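Local coordinates for protein succinylglutamate desuccinylase/aspartoacylase (Shewanella frigidimarina, PDB 3LWU) that binds a zinc ion and is probably a hydrolase acting on ester bonds, of the succinylglutamate desuccinylase/aspartoacylase family, at residues A[255-260]-A[282-287]; A[133-138]-A[239-244]. All blocks are in the same frame, centred on the assembly; numbering follows the deposited sequence.

Contact 1: residues A[255-260]-A[282-287]; sequences PVSAFT and LAYLSH
Y284 is the residue through which helix segment 282-287 meets segment 255-260, whose strand begins at S257; F259 and S257 receive it. Earlier on the helix, L282 turns to a different neighbour and packs against helix 68-80. At Y284 the ring extends straight off the helix because CG stands anti to the backbone N (chi1 -180°), which carries the phenol across a CA separation of 11.1 Å from S257. F259 approaches from the opposite direction and sets its edge toward the tyrosine face: the planes stand at 78° with centroids 5.3 Å apart, the geometry of a T-shaped pair. The closest carbons are CE2 of F259 and CE2 of Y284, at 3.8 Å. Beyond the ring, Y284 OH reaches the edge of the phenyl group, 3.8 Å from F259 CZ, and lies 3.4 Å from S257 OG. A water sits 2.5 Å from Y284 OH, in the plane of the tyrosine ring, and donates a weak bond to S257 OG. The contact packs helix 271-287 onto strand 257-263, which runs parallel to strand 187-194 of the zinc ligand H192, and F214 meets both F259, edge-to-face, and Y284. The chemistry is mixed, an aromatic pair bordered by buried, satisfied hydroxyls: hydrogen bonds from D207 OD2 to S257 OG and from R288 NH1 to Y284 OH probably help to fix them.

Contact 2: residues A[133-138]-A[239-244]; sequences NWYAEH and WQLTEY
Two tyrosines, Y135 from segment 133-138 and Y244 from segment 239-244, make the aromatic pair between the two segments. It is edge-to-face: the CD2-CE2 edge of Y244 is directed at the face of Y135, with ring planes at 76° and centroids 5.3 Å apart. The nearest atoms are Y244 CE2 and Y135 CD2, at 3.5 Å, and the same edge also reaches back to Y135 CG, 3.7 Å from Y244 CE2, so it lies over the root of the ring rather than its hydroxyl end. Both rings have CG anti to the backbone N, which holds them out from their helices into the space between.

The aliphatic part comes from L241, whose CD1 methyl meets the Y135 ring at its edge, 4.1 Å from Y135 CD1. Y135 is thus touched over a face by Y244 and at its rim by L241, although its CA is still 7.9 Å from that of L241.

Polar bonds act within segment 133-138. H138 ND1 donates to W134 O at 2.7 Å, nearly straight at 168° and with the oxygen close to the imidazole plane. This bond holds the imidazole over one face of the indole, where H138 ND1 lies 3.2 Å above the plane of the W134 ring.

Around the contact, W134 and L241 both meet Y150 of helix 143-160, the former edge-to-face. L241 and Y244 also touch I131 at the start of helix 131-138, and R250, in a loop beyond helix 230-247, packs on Y135.

How the contacts relate
Along the chain, contact 2 is complete before contact 1 begins, and their centres lie 24 Å apart. Helix 230-247, which supplies 239-244, is followed by strand 257-263, which supplies most of 255-260. The two sites also touch: P255 CD is 3.7 Å from T242 OG1, and P255 and V256 pack on W238 of the same helix. A layered arrangement follows, with helix 131-138 against helix 230-247, that helix against strand 257-263, and the strand against helix 271-287. All four segments belong to the catalytic domain of the succinylglutamate desuccinylase/aspartoacylase family. Contact 1 lies nearer the metal, the F259 side chain being about 13 Å from the zinc ion, whereas contact 2 is peripheral packing.

Contact 1: residues A[255-260]-A[282-287]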
ATOM      1  N   PRO A 255      26.690   5.699 -33.107  1.00 23.85           N
ATOM      2  CA  PRO A 255      27.742   4.945 -32.407  1.00 23.55           C
ATOM      3  C   PRO A 255      27.268   4.104 -31.211  1.00 22.64           C
ATOM      4  O   PRO A 255      27.995   3.253 -30.759  1.00 23.17           O
ATOM      5  CB  PRO A 255      28.682   6.045 -31.889  1.00 23.86           C
ATOM      6  CG  PRO A 255      28.303   7.278 -32.647  1.00 23.99           C
ATOM      7  CD  PRO A 255      26.850   7.151 -32.920  1.00 23.72           C
ATOM      8  N   VAL A 256      26.077   4.352 -30.687  1.00 21.63           N
ATOM      9  CA  VAL A 256      25.597   3.599 -29.539  1.00 20.73           C
ATOM     10  C   VAL A 256      24.338   2.845 -29.941  1.00 20.28           C
ATOM     11  O   VAL A 256      23.579   3.298 -30.810  1.00 20.34           O
ATOM     12  CB  VAL A 256      25.403   4.538 -28.318  1.00 21.03           C
ATOM     13  CG1 VAL A 256      24.630   3.888 -27.222  1.00 19.86           C
ATOM     14  CG2 VAL A 256      26.788   4.990 -27.789  1.00 21.15           C
ATOM     15  N   SER A 257      24.182   1.668 -29.349  1.00 19.39           N
ATOM     16  CA  SER A 257      22.980   0.859 -29.464  1.00 19.68           C
ATOM     17  C   SER A 257      22.364   0.715 -28.081  1.00 19.21           C
ATOM     18  O   SER A 257      23.081   0.420 -27.137  1.00 19.83           O
ATOM     19  CB  SER A 257      23.339  -0.539 -30.011  1.00 19.10           C
ATOM     20  OG  SER A 257      23.662  -0.457 -31.394  1.00 21.09           O
ATOM     21  N   ALA A 258      21.044   0.886 -27.962  1.00 19.15           N
ATOM     22  CA  ALA A 258      20.328   0.622 -26.689  1.00 18.94           C
ATOM     23  C   ALA A 258      19.021  -0.108 -26.958  1.00 19.36           C
ATOM     24  O   ALA A 258      18.325   0.192 -27.936  1.00 20.69           O
ATOM     25  CB  ALA A 258      20.081   1.898 -25.939  1.00 18.33           C
ATOM     26  N   PHE A 259      18.719  -1.101 -26.125  1.00 20.05           N
ATOM     27  CA  PHE A 259      17.506  -1.928 -26.250  1.00 20.02           C
ATOM     28  C   PHE A 259      16.900  -2.178 -24.882  1.00 20.32           C
ATOM     29  O   PHE A 259      17.634  -2.345 -23.907  1.00 19.92           O
ATOM     30  CB  PHE A 259      17.835  -3.312 -26.832  1.00 20.05           C
ATOM     31  CG  PHE A 259      18.705  -3.272 -28.029  1.00 19.52           C
ATOM     32  CD1 PHE A 259      18.157  -3.164 -29.305  1.00 20.58           C
ATOM     33  CD2 PHE A 259      20.068  -3.350 -27.903  1.00 18.69           C
ATOM     34  CE1 PHE A 259      18.951  -3.101 -30.396  1.00 20.23           C
ATOM     35  CE2 PHE A 259      20.859  -3.281 -28.998  1.00 18.78           C
ATOM     36  CZ  PHE A 259      20.310  -3.168 -30.248  1.00 20.06           C
ATOM     37  N   THR A 260      15.564  -2.215 -24.809  1.00 20.07           N
ATOM     38  CA  THR A 260      14.843  -2.674 -23.601  1.00 19.18           C
ATOM     39  C   THR A 260      14.242  -4.036 -23.959  1.00 19.72           C
ATOM     40  O   THR A 260      13.429  -4.156 -24.899  1.00 19.54           O
ATOM     41  CB  THR A 260      13.751  -1.689 -23.176  1.00 19.21           C
ATOM     42  OG1 THR A 260      14.340  -0.407 -22.885  1.00 22.25           O
ATOM     43  CG2 THR A 260      12.895  -2.151 -21.967  1.00 15.91           C
ATOM     44  N   LEU A 282      23.785 -13.371 -26.254  1.00 16.07           N
ATOM     45  CA  LEU A 282      25.120 -13.752 -26.734  1.00 16.77           C
ATOM     46  C   LEU A 282      25.222 -13.745 -28.248  1.00 15.88           C
ATOM     47  O   LEU A 282      26.269 -13.429 -28.801  1.00 14.64           O
ATOM     48  CB  LEU A 282      25.521 -15.120 -26.192  1.00 17.14           C
ATOM     49  CG  LEU A 282      26.021 -15.086 -24.746  1.00 20.64           C
ATOM     50  CD1 LEU A 282      26.076 -16.510 -24.178  1.00 25.22           C
ATOM     51  CD2 LEU A 282      27.426 -14.453 -24.663  1.00 23.88           C
ATOM     52  N   ALA A 283      24.136 -14.102 -28.918  1.00 15.89           N
ATOM     53  CA  ALA A 283      24.096 -14.014 -30.365  1.00 16.18           C
ATOM     54  C   ALA A 283      24.364 -12.573 -30.755  1.00 16.27           C
ATOM     55  O   ALA A 283      25.196 -12.324 -31.613  1.00 16.21           O
ATOM     56  CB  ALA A 283      22.759 -14.504 -30.922  1.00 16.10           C
ATOM     57  N   TYR A 284      23.699 -11.612 -30.118  1.00 16.16           N
ATOM     58  CA  TYR A 284      23.951 -10.202 -30.478  1.00 15.57           C
ATOM     59  C   TYR A 284      25.377  -9.720 -30.144  1.00 15.29           C
ATOM     60  O   TYR A 284      26.020  -9.029 -30.968  1.00 14.67           O
ATOM     61  CB  TYR A 284      22.905  -9.259 -29.854  1.00 15.55           C
ATOM     62  CG  TYR A 284      23.142  -7.821 -30.220  1.00 16.92           C
ATOM     63  CD1 TYR A 284      22.966  -7.374 -31.530  1.00 17.97           C
ATOM     64  CD2 TYR A 284      23.573  -6.916 -29.283  1.00 18.33           C
ATOM     65  CE1 TYR A 284      23.194  -6.063 -31.868  1.00 19.49           C
ATOM     66  CE2 TYR A 284      23.798  -5.607 -29.607  1.00 20.39           C
ATOM     67  CZ  TYR A 284      23.614  -5.174 -30.893  1.00 21.15           C
ATOM     68  OH  TYR A 284      23.874  -3.854 -31.217  1.00 22.41           O
ATOM     69  N   LEU A 285      25.869 -10.068 -28.948  1.00 14.73           N
ATOM     70  CA  LEU A 285      27.224  -9.686 -28.533  1.00 14.88           C
ATOM     71  C   LEU A 285      28.249 -10.315 -29.464  1.00 15.02           C
ATOM     72  O   LEU A 285      29.257  -9.700 -29.823  1.00 16.36           O
ATOM     73  CB  LEU A 285      27.508 -10.115 -27.077  1.00 15.51           C
ATOM     74  CG  LEU A 285      26.645  -9.460 -25.997  1.00 16.27           C
ATOM     75  CD1 LEU A 285      27.150  -9.809 -24.588  1.00 14.79           C
ATOM     76  CD2 LEU A 285      26.524  -7.958 -26.210  1.00 15.88           C
ATOM     77  N   SER A 286      27.996 -11.540 -29.889  1.00 14.81           N
ATOM     78  CA  SER A 286      28.865 -12.164 -30.887  1.00 15.27           C
ATOM     79  C   SER A 286      28.905 -11.330 -32.152  1.00 14.83           C
ATOM     80  O   SER A 286      29.967 -10.925 -32.609  1.00 15.41           O
ATOM     81  CB  SER A 286      28.379 -13.574 -31.231  1.00 14.97           C
ATOM     82  OG  SER A 286      29.238 -14.181 -32.185  1.00 15.85           O
ATOM     83  N   HIS A 287      27.742 -11.093 -32.737  1.00 15.32           N
ATOM     84  CA  HIS A 287      27.649 -10.307 -33.986  1.00 16.23           C
ATOM     85  C   HIS A 287      28.367  -8.957 -33.876  1.00 15.79           C
ATOM     86  O   HIS A 287      28.924  -8.462 -34.842  1.00 15.70           O
ATOM     87  CB  HIS A 287      26.170 -10.077 -34.313  1.00 17.25           C
ATOM     88  CG  HIS A 287      25.923  -9.057 -35.383  1.00 17.81           C
ATOM     89  ND1 HIS A 287      26.228  -9.280 -36.711  1.00 19.68           N
ATOM     90  CD2 HIS A 287      25.348  -7.832 -35.324  1.00 19.79           C
ATOM     91  CE1 HIS A 287      25.888  -8.216 -37.419  1.00 20.68           C
ATOM     92  NE2 HIS A 287      25.345  -7.326 -36.603  1.00 22.16           N
TER
HETATM   93  O   HOH W   1      23.443  -3.139 -33.567  1.00 31.02           O

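Contact 2: residues A[133-138]-A[239-244]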
ATOM      1  N   ASN A 133      26.021  23.955 -31.281  1.00 31.61           N
ATOM      2  CA  ASN A 133      27.150  24.556 -30.591  1.00 31.33           C
ATOM      3  C   ASN A 133      28.231  23.545 -30.220  1.00 30.28           C
ATOM      4  O   ASN A 133      29.426  23.780 -30.466  1.00 29.54           O
ATOM      5  CB  ASN A 133      26.662  25.250 -29.320  1.00 32.06           C
ATOM      6  CG  ASN A 133      27.712  26.149 -28.724  1.00 34.59           C
ATOM      7  OD1 ASN A 133      27.850  27.300 -29.135  1.00 38.74           O
ATOM      8  ND2 ASN A 133      28.478  25.627 -27.762  1.00 37.81           N
ATOM      9  N   TRP A 134      27.808  22.422 -29.629  1.00 29.16           N
ATOM     10  CA  TRP A 134      28.743  21.413 -29.169  1.00 28.63           C
ATOM     11  C   TRP A 134      29.557  20.901 -30.356  1.00 28.27           C
ATOM     12  O   TRP A 134      30.803  20.772 -30.271  1.00 27.53           O
ATOM     13  CB  TRP A 134      28.033  20.241 -28.418  1.00 28.53           C
ATOM     14  CG  TRP A 134      29.059  19.342 -27.766  1.00 28.29           C
ATOM     15  CD1 TRP A 134      29.534  19.431 -26.484  1.00 28.48           C
ATOM     16  CD2 TRP A 134      29.792  18.264 -28.385  1.00 27.87           C
ATOM     17  NE1 TRP A 134      30.493  18.465 -26.264  1.00 27.70           N
ATOM     18  CE2 TRP A 134      30.669  17.741 -27.414  1.00 26.83           C
ATOM     19  CE3 TRP A 134      29.766  17.673 -29.656  1.00 26.33           C
ATOM     20  CZ2 TRP A 134      31.530  16.687 -27.682  1.00 26.75           C
ATOM     21  CZ3 TRP A 134      30.624  16.612 -29.916  1.00 25.77           C
ATOM     22  CH2 TRP A 134      31.494  16.137 -28.939  1.00 26.15           C
ATOM     23  N   TYR A 135      28.847  20.646 -31.461  1.00 28.27           N
ATOM     24  CA  TYR A 135      29.440  20.122 -32.711  1.00 28.17           C
ATOM     25  C   TYR A 135      30.427  21.103 -33.330  1.00 28.97           C
ATOM     26  O   TYR A 135      31.472  20.680 -33.827  1.00 28.51           O
ATOM     27  CB  TYR A 135      28.348  19.762 -33.738  1.00 27.89           C
ATOM     28  CG  TYR A 135      28.861  19.184 -35.069  1.00 27.39           C
ATOM     29  CD1 TYR A 135      29.057  17.811 -35.227  1.00 27.51           C
ATOM     30  CD2 TYR A 135      29.122  20.014 -36.170  1.00 28.16           C
ATOM     31  CE1 TYR A 135      29.523  17.266 -36.431  1.00 27.70           C
ATOM     32  CE2 TYR A 135      29.586  19.485 -37.392  1.00 27.97           C
ATOM     33  CZ  TYR A 135      29.784  18.104 -37.509  1.00 29.46           C
ATOM     34  OH  TYR A 135      30.226  17.558 -38.692  1.00 30.40           O
ATOM     35  N   ALA A 136      30.070  22.395 -33.320  1.00 29.12           N
ATOM     36  CA  ALA A 136      30.955  23.460 -33.795  1.00 30.02           C
ATOM     37  C   ALA A 136      32.276  23.480 -33.021  1.00 30.31           C
ATOM     38  O   ALA A 136      33.333  23.644 -33.624  1.00 30.26           O
ATOM     39  CB  ALA A 136      30.241  24.844 -33.739  1.00 29.44           C
ATOM     40  N   GLU A 137      32.215  23.252 -31.706  1.00 31.12           N
ATOM     41  CA  GLU A 137      33.424  23.246 -30.855  1.00 32.05           C
ATOM     42  C   GLU A 137      34.286  21.985 -30.997  1.00 31.72           C
ATOM     43  O   GLU A 137      35.430  21.949 -30.540  1.00 31.93           O
ATOM     44  CB  GLU A 137      33.039  23.425 -29.375  1.00 32.39           C
ATOM     45  CG  GLU A 137      33.110  24.877 -28.890  1.00 35.67           C
ATOM     46  CD  GLU A 137      32.152  25.169 -27.743  1.00 38.80           C
ATOM     47  OE1 GLU A 137      32.134  24.390 -26.753  1.00 41.63           O
ATOM     48  OE2 GLU A 137      31.414  26.181 -27.841  1.00 42.05           O
ATOM     49  N   HIS A 138      33.736  20.938 -31.601  1.00 31.62           N
ATOM     50  CA  HIS A 138      34.439  19.648 -31.655  1.00 31.21           C
ATOM     51  C   HIS A 138      34.518  19.002 -33.056  1.00 31.11           C
ATOM     52  O   HIS A 138      35.039  17.904 -33.182  1.00 30.65           O
ATOM     53  CB  HIS A 138      33.799  18.668 -30.671  1.00 30.97           C
ATOM     54  CG  HIS A 138      33.805  19.119 -29.237  1.00 29.93           C
ATOM     55  ND1 HIS A 138      32.770  19.842 -28.681  1.00 28.33           N
ATOM     56  CD2 HIS A 138      34.689  18.899 -28.235  1.00 28.40           C
ATOM     57  CE1 HIS A 138      33.022  20.055 -27.401  1.00 27.72           C
ATOM     58  NE2 HIS A 138      34.180  19.497 -27.106  1.00 27.91           N
ATOM     59  N   TRP A 239      21.710   9.717 -31.291  1.00 22.26           N
ATOM     60  CA  TRP A 239      20.851   9.820 -32.492  1.00 23.76           C
ATOM     61  C   TRP A 239      20.843  11.261 -32.968  1.00 24.48           C
ATOM     62  O   TRP A 239      21.051  11.537 -34.158  1.00 25.44           O
ATOM     63  CB  TRP A 239      19.411   9.349 -32.184  1.00 24.54           C
ATOM     64  CG  TRP A 239      18.651   8.838 -33.407  1.00 28.11           C
ATOM     65  CD1 TRP A 239      18.952   9.085 -34.734  1.00 29.75           C
ATOM     66  CD2 TRP A 239      17.473   7.992 -33.418  1.00 30.80           C
ATOM     67  NE1 TRP A 239      18.039   8.460 -35.550  1.00 30.63           N
ATOM     68  CE2 TRP A 239      17.120   7.785 -34.779  1.00 32.38           C
ATOM     69  CE3 TRP A 239      16.668   7.413 -32.411  1.00 32.29           C
ATOM     70  CZ2 TRP A 239      16.014   6.985 -35.165  1.00 32.75           C
ATOM     71  CZ3 TRP A 239      15.555   6.631 -32.803  1.00 32.60           C
ATOM     72  CH2 TRP A 239      15.252   6.428 -34.169  1.00 31.86           C
ATOM     73  N   GLN A 240      20.653  12.184 -32.023  1.00 25.02           N
ATOM     74  CA  GLN A 240      20.663  13.623 -32.316  1.00 26.25           C
ATOM     75  C   GLN A 240      21.975  14.043 -32.954  1.00 25.06           C
ATOM     76  O   GLN A 240      21.959  14.736 -33.973  1.00 24.85           O
ATOM     77  CB  GLN A 240      20.458  14.473 -31.058  1.00 26.59           C
ATOM     78  CG  GLN A 240      19.060  14.501 -30.493  1.00 31.69           C
ATOM     79  CD  GLN A 240      19.077  14.843 -28.981  1.00 38.08           C
ATOM     80  OE1 GLN A 240      19.982  15.569 -28.505  1.00 41.25           O
ATOM     81  NE2 GLN A 240      18.108  14.288 -28.218  1.00 39.38           N
ATOM     82  N   LEU A 241      23.097  13.626 -32.359  1.00 24.23           N
ATOM     83  CA  LEU A 241      24.425  14.005 -32.865  1.00 23.93           C
ATOM     84  C   LEU A 241      24.587  13.523 -34.296  1.00 24.59           C
ATOM     85  O   LEU A 241      25.007  14.273 -35.162  1.00 25.79           O
ATOM     86  CB  LEU A 241      25.541  13.439 -31.999  1.00 22.94           C
ATOM     87  CG  LEU A 241      26.984  13.613 -32.472  1.00 22.99           C
ATOM     88  CD1 LEU A 241      27.369  15.070 -32.641  1.00 18.48           C
ATOM     89  CD2 LEU A 241      27.923  12.957 -31.482  1.00 22.62           C
ATOM     90  N   THR A 242      24.229  12.274 -34.544  1.00 25.36           N
ATOM     91  CA  THR A 242      24.373  11.680 -35.868  1.00 25.67           C
ATOM     92  C   THR A 242      23.516  12.382 -36.952  1.00 26.91           C
ATOM     93  O   THR A 242      24.037  12.701 -38.027  1.00 26.43           O
ATOM     94  CB  THR A 242      24.021  10.171 -35.852  1.00 25.53           C
ATOM     95  OG1 THR A 242      24.745   9.511 -34.805  1.00 22.93           O
ATOM     96  CG2 THR A 242      24.353   9.533 -37.203  1.00 23.33           C
ATOM     97  N   GLU A 243      22.219  12.575 -36.690  1.00 28.28           N
ATOM     98  CA  GLU A 243      21.347  13.285 -37.637  1.00 29.75           C
ATOM     99  C   GLU A 243      21.909  14.677 -37.882  1.00 30.06           C
ATOM    100  O   GLU A 243      21.982  15.133 -39.049  1.00 30.74           O
ATOM    101  CB  GLU A 243      19.894  13.383 -37.144  1.00 30.54           C
ATOM    102  CG  GLU A 243      19.131  12.050 -37.192  1.00 33.22           C
ATOM    103  CD  GLU A 243      17.873  12.047 -36.326  1.00 36.99           C
ATOM    104  OE1 GLU A 243      17.330  13.137 -36.050  1.00 38.20           O
ATOM    105  OE2 GLU A 243      17.426  10.950 -35.900  1.00 42.14           O
ATOM    106  N   TYR A 244      22.346  15.354 -36.817  1.00 29.84           N
ATOM    107  CA  TYR A 244      22.958  16.665 -37.022  1.00 29.92           C
ATOM    108  C   TYR A 244      24.213  16.571 -37.883  1.00 29.02           C
ATOM    109  O   TYR A 244      24.308  17.282 -38.882  1.00 29.90           O
ATOM    110  CB  TYR A 244      23.247  17.442 -35.731  1.00 30.27           C
ATOM    111  CG  TYR A 244      23.773  18.841 -36.057  1.00 30.37           C
ATOM    112  CD1 TYR A 244      22.897  19.871 -36.435  1.00 31.88           C
ATOM    113  CD2 TYR A 244      25.139  19.118 -36.022  1.00 29.50           C
ATOM    114  CE1 TYR A 244      23.385  21.164 -36.778  1.00 31.44           C
ATOM    115  CE2 TYR A 244      25.626  20.376 -36.346  1.00 30.47           C
ATOM    116  CZ  TYR A 244      24.751  21.397 -36.722  1.00 31.51           C
ATOM    117  OH  TYR A 244      25.278  22.636 -37.031  1.00 31.70           O
TER